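Local coordinates for protein metal transporter CNNM3 (Homo sapiens, PDB 6DFD) that is an integral membrane protein that probably takes part in magnesium efflux, its beta-barrel cyclic nucleotide-binding homology domain mediating dimerization, at residues V83-R88 against L191-R196; G117-E122 against S187-I192. The protein carries 6 engineered substitutions. All blocks are in the same frame, centred on the assembly; numbering follows the deposited sequence.

Contact 1: residues V83-R88 against L191-R196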
loop_
_atom_site.group_PDB
_atom_site.type_symbol
_atom_site.label_atom_id
_atom_site.label_comp_id
_atom_site.label_asym_id
_atom_site.label_seq_id
_atom_site.Cartn_x
_atom_site.Cartn_y
_atom_site.Cartn_z
ATOM N N VAL A 83 -14.632 4.891 18.074
ATOM C CA VAL A 83 -13.944 5.119 16.806
ATOM C C VAL A 83 -12.444 5.238 17.005
ATOM O O VAL A 83 -11.669 5.030 16.060
ATOM C CB VAL A 83 -14.541 6.375 16.144
ATOM C CG1 VAL A 83 -13.739 6.817 14.922
ATOM C CG2 VAL A 83 -15.991 6.111 15.779
ATOM N N ASN A 84 -12.015 5.542 18.217
ATOM C CA ASN A 84 -10.608 5.712 18.535
ATOM C C ASN A 84 -10.113 4.404 19.119
ATOM O O ASN A 84 -10.497 4.034 20.231
ATOM C CB ASN A 84 -10.423 6.873 19.501
ATOM C CG ASN A 84 -10.618 8.203 18.817
ATOM O OD1 ASN A 84 -9.671 8.759 18.264
ATOM N ND2 ASN A 84 -11.858 8.703 18.814
ATOM N N GLN A 85 -9.265 3.704 18.367
ATOM C CA GLN A 85 -8.844 2.367 18.756
ATOM C C GLN A 85 -7.329 2.281 18.680
ATOM O O GLN A 85 -6.660 3.140 18.115
ATOM C CB GLN A 85 -9.478 1.291 17.866
ATOM C CG GLN A 85 -11.011 1.304 17.833
ATOM C CD GLN A 85 -11.653 0.561 18.985
ATOM O OE1 GLN A 85 -10.974 0.084 19.898
ATOM N NE2 GLN A 85 -12.977 0.447 18.943
ATOM N N GLU A 86 -6.786 1.224 19.261
ATOM C CA GLU A 86 -5.357 0.995 19.214
ATOM C C GLU A 86 -5.097 -0.459 18.870
ATOM O O GLU A 86 -5.962 -1.327 19.021
ATOM C CB GLU A 86 -4.688 1.336 20.552
ATOM C CG GLU A 86 -5.163 0.459 21.706
ATOM C CD GLU A 86 -4.342 0.644 22.972
ATOM O OE1 GLU A 86 -3.235 1.220 22.889
ATOM O OE2 GLU A 86 -4.807 0.216 24.047
ATOM N N VAL A 87 -3.879 -0.712 18.418
ATOM C CA VAL A 87 -3.320 -2.050 18.394
ATOM C C VAL A 87 -2.095 -1.996 19.284
ATOM O O VAL A 87 -1.204 -1.163 19.068
ATOM C CB VAL A 87 -2.971 -2.512 16.970
ATOM C CG1 VAL A 87 -2.185 -3.822 16.999
ATOM C CG2 VAL A 87 -4.244 -2.690 16.155
ATOM N N ARG A 88 -2.084 -2.833 20.312
ATOM C CA ARG A 88 -0.918 -3.014 21.161
ATOM C C ARG A 88 -0.052 -4.075 20.504
ATOM O O ARG A 88 -0.457 -5.238 20.392
ATOM C CB ARG A 88 -1.338 -3.428 22.564
ATOM C CG ARG A 88 -2.251 -2.428 23.222
ATOM C CD ARG A 88 -2.211 -2.599 24.720
ATOM N NE ARG A 88 -0.869 -2.348 25.237
ATOM C CZ ARG A 88 -0.477 -2.643 26.471
ATOM N NH1 ARG A 88 -1.328 -3.206 27.321
ATOM N NH2 ARG A 88 0.766 -2.381 26.851
ATOM N N LEU A 191 -5.495 4.355 15.794
ATOM C CA LEU A 191 -6.380 4.157 14.654
ATOM C C LEU A 191 -7.683 4.922 14.815
ATOM O O LEU A 191 -8.213 5.062 15.923
ATOM C CB LEU A 191 -6.758 2.669 14.487
ATOM C CG LEU A 191 -5.648 1.642 14.296
ATOM C CD1 LEU A 191 -6.265 0.279 14.146
ATOM C CD2 LEU A 191 -4.794 1.980 13.093
ATOM N N ILE A 192 -8.211 5.358 13.672
ATOM C CA ILE A 192 -9.620 5.704 13.499
ATOM C C ILE A 192 -10.299 4.502 12.858
ATOM O O ILE A 192 -9.860 4.031 11.803
ATOM C CB ILE A 192 -9.774 6.959 12.620
ATOM C CG1 ILE A 192 -9.198 8.182 13.338
ATOM C CG2 ILE A 192 -11.234 7.186 12.214
ATOM C CD1 ILE A 192 -9.890 8.518 14.675
ATOM N N LYS A 193 -11.351 3.989 13.493
ATOM C CA LYS A 193 -12.110 2.852 12.983
ATOM C C LYS A 193 -13.576 3.236 12.870
ATOM O O LYS A 193 -14.225 3.530 13.883
ATOM C CB LYS A 193 -11.975 1.638 13.896
ATOM C CG LYS A 193 -12.654 0.388 13.363
ATOM C CD LYS A 193 -12.733 -0.697 14.438
ATOM C CE LYS A 193 -12.869 -2.089 13.834
ATOM N NZ LYS A 193 -12.860 -3.168 14.874
ATOM N N VAL A 194 -14.109 3.189 11.653
ATOM C CA VAL A 194 -15.503 3.542 11.396
ATOM C C VAL A 194 -16.189 2.332 10.790
ATOM O O VAL A 194 -15.803 1.872 9.708
ATOM C CB VAL A 194 -15.624 4.762 10.475
ATOM C CG1 VAL A 194 -17.100 5.054 10.174
ATOM C CG2 VAL A 194 -14.963 5.948 11.125
ATOM N N THR A 195 -17.197 1.815 11.486
ATOM C CA THR A 195 -17.952 0.696 10.963
ATOM C C THR A 195 -19.014 1.184 9.987
ATOM O O THR A 195 -19.379 2.364 9.951
ATOM C CB THR A 195 -18.627 -0.103 12.083
ATOM O OG1 THR A 195 -19.675 0.677 12.670
ATOM C CG2 THR A 195 -17.619 -0.496 13.165
ATOM N N ARG A 196 -19.513 0.247 9.190
ATOM C CA ARG A 196 -20.570 0.577 8.247
ATOM C C ARG A 196 -21.787 1.141 8.970
ATOM O O ARG A 196 -22.395 2.111 8.508
ATOM C CB ARG A 196 -20.942 -0.663 7.439
ATOM C CG ARG A 196 -22.039 -0.433 6.413
ATOM C CD ARG A 196 -22.145 -1.597 5.439
ATOM N NE ARG A 196 -22.053 -2.892 6.110
ATOM C CZ ARG A 196 -22.175 -4.068 5.501
ATOM N NH1 ARG A 196 -22.403 -4.128 4.195
ATOM N NH2 ARG A 196 -22.074 -5.190 6.202
HETATM O O HOH W 1 -7.395 6.871 17.971
#
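The side chains of Asn84 and Ile192 run alongside each other in the same direction, and CD1 of Ile192 lies over one face of the Asn84 amide, toward its oxygen, 3.6 Å from OD1. At the oxygen end a water donates to OD1 of Asn84 (3.0 Å) and also to the backbone O of Leu191, joining the side chain to the neighbouring strand. The NH2 end is held by the backbone oxygens of Leu78 and His80, and Leu78, in helix 71-78, also packs on Ile192. Of the flat peptide groups, the carbonyl of Val83 meets Lys193 N in its own plane (O to N 2.8 Å), whereas Gln85 and Leu191 exchange two bonds whose donors are each tilted 27° from the carbonyl plane. The Gln85 N to Leu191 O bond is nearly straight (175° at the hydrogen). This is antiparallel pairing, Gln85 with Leu191 hydrogen-bonded and Asn84 with Ile192 non-hydrogen-bonded. Val83 CG1, anti to the backbone N (chi1 171°), lies 3.7 Å from Ile192 CG2 and 4.1 Å from Val194 CG2. On the face that carries Gln85 and Leu191, CG2 of Val87 meets CD1 of Leu191 at 4.1 Å, and Leu101 touches both residues. There CG of Gln85 lies across CB of Lys193, whose ammonium makes a cation-pi contact with Tyr110. Strand 84-87, outermost within this chain in an antiparallel sheet of the beta-barrel of the cyclic nucleotide-binding homology domain, is fixed to its neighbour 189-195 by backbone bonds, with methyl groups packed on both faces and the buried Asn84 amide given partners at oxygen and nitrogen.

Contact 2: residues G117-E122 against S187-I192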
loop_
_atom_site.group_PDB
_atom_site.type_symbol
_atom_site.label_atom_id
_atom_site.label_comp_id
_atom_site.label_asym_id
_atom_site.label_seq_id
_atom_site.Cartn_x
_atom_site.Cartn_y
_atom_site.Cartn_z
ATOM N N GLY A 117 1.634 4.899 13.427
ATOM C CA GLY A 117 2.142 3.542 13.393
ATOM C C GLY A 117 2.377 3.063 11.975
ATOM O O GLY A 117 2.214 3.798 11.002
ATOM N N ARG A 118 2.754 1.784 11.880
ATOM C CA ARG A 118 3.235 1.197 10.637
ATOM C C ARG A 118 2.562 -0.141 10.394
ATOM O O ARG A 118 2.409 -0.948 11.319
ATOM C CB ARG A 118 4.756 0.998 10.677
ATOM C CG ARG A 118 5.524 2.188 11.193
ATOM C CD ARG A 118 5.500 3.329 10.184
ATOM N NE ARG A 118 6.286 2.999 9.003
ATOM C CZ ARG A 118 6.567 3.852 8.024
ATOM N NH1 ARG A 118 6.114 5.100 8.071
ATOM N NH2 ARG A 118 7.303 3.452 6.995
ATOM N N VAL A 119 2.185 -0.384 9.141
ATOM C CA VAL A 119 1.546 -1.633 8.752
ATOM C C VAL A 119 2.202 -2.161 7.484
ATOM O O VAL A 119 2.771 -1.409 6.688
ATOM C CB VAL A 119 0.023 -1.470 8.527
ATOM C CG1 VAL A 119 -0.676 -1.115 9.825
ATOM C CG2 VAL A 119 -0.253 -0.435 7.454
ATOM N N GLU A 120 2.123 -3.470 7.309
ATOM C CA GLU A 120 2.471 -4.116 6.058
ATOM C C GLU A 120 1.185 -4.497 5.353
ATOM O O GLU A 120 0.271 -5.065 5.967
ATOM C CB GLU A 120 3.334 -5.362 6.280
ATOM C CG GLU A 120 3.675 -6.107 4.985
ATOM C CD GLU A 120 4.578 -7.311 5.223
ATOM O OE1 GLU A 120 5.812 -7.134 5.229
ATOM O OE2 GLU A 120 4.044 -8.423 5.417
ATOM N N VAL A 121 1.123 -4.181 4.070
ATOM C CA VAL A 121 -0.019 -4.466 3.224
ATOM C C VAL A 121 0.441 -5.446 2.162
ATOM O O VAL A 121 1.473 -5.223 1.518
ATOM C CB VAL A 121 -0.570 -3.189 2.564
ATOM C CG1 VAL A 121 -1.843 -3.494 1.805
ATOM C CG2 VAL A 121 -0.802 -2.101 3.596
ATOM N N GLU A 122 -0.321 -6.517 1.969
ATOM C CA GLU A 122 -0.135 -7.393 0.818
ATOM C C GLU A 122 -1.436 -7.384 0.030
ATOM O O GLU A 122 -2.500 -7.676 0.586
ATOM C CB GLU A 122 0.272 -8.806 1.245
ATOM C CG GLU A 122 -0.789 -9.592 1.953
ATOM C CD GLU A 122 -1.486 -10.567 1.030
ATOM O OE1 GLU A 122 -2.652 -10.310 0.670
ATOM O OE2 GLU A 122 -0.859 -11.580 0.653
ATOM N N SER A 187 3.913 -2.214 14.391
ATOM C CA SER A 187 4.215 -1.379 15.544
ATOM C C SER A 187 2.906 -1.166 16.283
ATOM O O SER A 187 1.837 -1.509 15.777
ATOM C CB SER A 187 4.811 -0.032 15.128
ATOM O OG SER A 187 3.814 0.785 14.505
ATOM N N ASP A 188 2.983 -0.580 17.479
ATOM C CA ASP A 188 1.760 -0.083 18.095
ATOM C C ASP A 188 1.056 0.826 17.102
ATOM O O ASP A 188 1.700 1.617 16.411
ATOM C CB ASP A 188 2.044 0.709 19.366
ATOM C CG ASP A 188 2.561 -0.148 20.502
ATOM O OD1 ASP A 188 2.392 -1.387 20.482
ATOM O OD2 ASP A 188 3.120 0.459 21.432
ATOM N N LEU A 189 -0.266 0.709 17.023
ATOM C CA LEU A 189 -1.052 1.551 16.132
ATOM C C LEU A 189 -2.041 2.381 16.931
ATOM O O LEU A 189 -2.653 1.885 17.880
ATOM C CB LEU A 189 -1.850 0.739 15.098
ATOM C CG LEU A 189 -1.107 -0.264 14.218
ATOM C CD1 LEU A 189 -2.087 -0.917 13.258
ATOM C CD2 LEU A 189 0.027 0.410 13.461
ATOM N N GLN A 190 -2.214 3.637 16.516
ATOM C CA GLN A 190 -3.355 4.443 16.925
ATOM C C GLN A 190 -4.203 4.685 15.687
ATOM O O GLN A 190 -3.690 5.175 14.671
ATOM C CB GLN A 190 -2.923 5.767 17.560
ATOM C CG GLN A 190 -4.056 6.506 18.266
ATOM C CD GLN A 190 -4.584 5.758 19.483
ATOM O OE1 GLN A 190 -3.821 5.154 20.238
ATOM N NE2 GLN A 190 -5.899 5.790 19.672
ATOM N N LEU A 191 -5.495 4.355 15.794
ATOM C CA LEU A 191 -6.380 4.157 14.654
ATOM C C LEU A 191 -7.683 4.922 14.815
ATOM O O LEU A 191 -8.213 5.062 15.923
ATOM C CB LEU A 191 -6.758 2.669 14.487
ATOM C CG LEU A 191 -5.648 1.642 14.296
ATOM C CD1 LEU A 191 -6.265 0.279 14.146
ATOM C CD2 LEU A 191 -4.794 1.980 13.093
ATOM N N ILE A 192 -8.211 5.358 13.672
ATOM C CA ILE A 192 -9.620 5.704 13.499
ATOM C C ILE A 192 -10.299 4.502 12.858
ATOM O O ILE A 192 -9.860 4.031 11.803
ATOM C CB ILE A 192 -9.774 6.959 12.620
ATOM C CG1 ILE A 192 -9.198 8.182 13.338
ATOM C CG2 ILE A 192 -11.234 7.186 12.214
ATOM C CD1 ILE A 192 -9.890 8.518 14.675
#
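A chi1 of 70° sets the hydroxyl of Ser187 between its own backbone N and carbonyl carbon, and OG there receives the N-H of Arg118 (N to OG 3.0 Å). That bond is bent, 140° at the hydrogen. The same OG donates to the backbone O of Asp188, standing above the carbonyl plane. In Leu189, CG is anti to the carbonyl carbon (chi1 -54°), and the branch beyond it reaches segment 117-122 with both methyls. CD2 lies 3.4 Å from Arg118 N, and CD1 meets Val119 CG1 at 3.7 Å, the two side chains crossing at about a right angle. Both residues are buried, and Val119 also packs on Ile114 of strand 110-114, consistent with a place in the barrel interior. Gly117 CA is 3.4 Å from Ser187 OG and 3.8 Å from Leu189 CD2; a beta carbon on this glycine would clash with that methyl and with Asp188 O, and its backbone angles would themselves disfavour one. Outward, the guanidinium of Arg118 turns away to a salt bridge with Glu131, while Asp188 OD1 takes the N-H of Phe89. An alanine in place of Ser187 has no OG to accept from Arg118 N or donate to Asp188 O, and would probably loosen the tie between the two segments. With no beta bridge between them, the segments, which lead into strands of different sheets, are joined by one hydroxyl, itself oriented by Asp188 O, and by methyl contacts of Leu189, a union that relies on side-chain chemistry and on the closeness glycine permits.

In the fold
Both contacts use strand 189-195, contact 1 along its later part and contact 2 at its beginning, and their centres lie about 11 Å apart. The backbone continues the pairing between them, since Val87 N probably bonds Leu189 O at 2.9 Å. Contact 1 is mostly buried, its centre about 6 Å from the centre of the chain, and pairs neighbouring strands of one sheet through regular main-chain bonds. Contact 2 lies farther out, its centre about 10 Å from the centre of the chain, is only partly buried, and ties this sheet to the one containing strand 119-123. Its polar link is a side-chain hydroxyl, whereas apolar methyl groups pack in both.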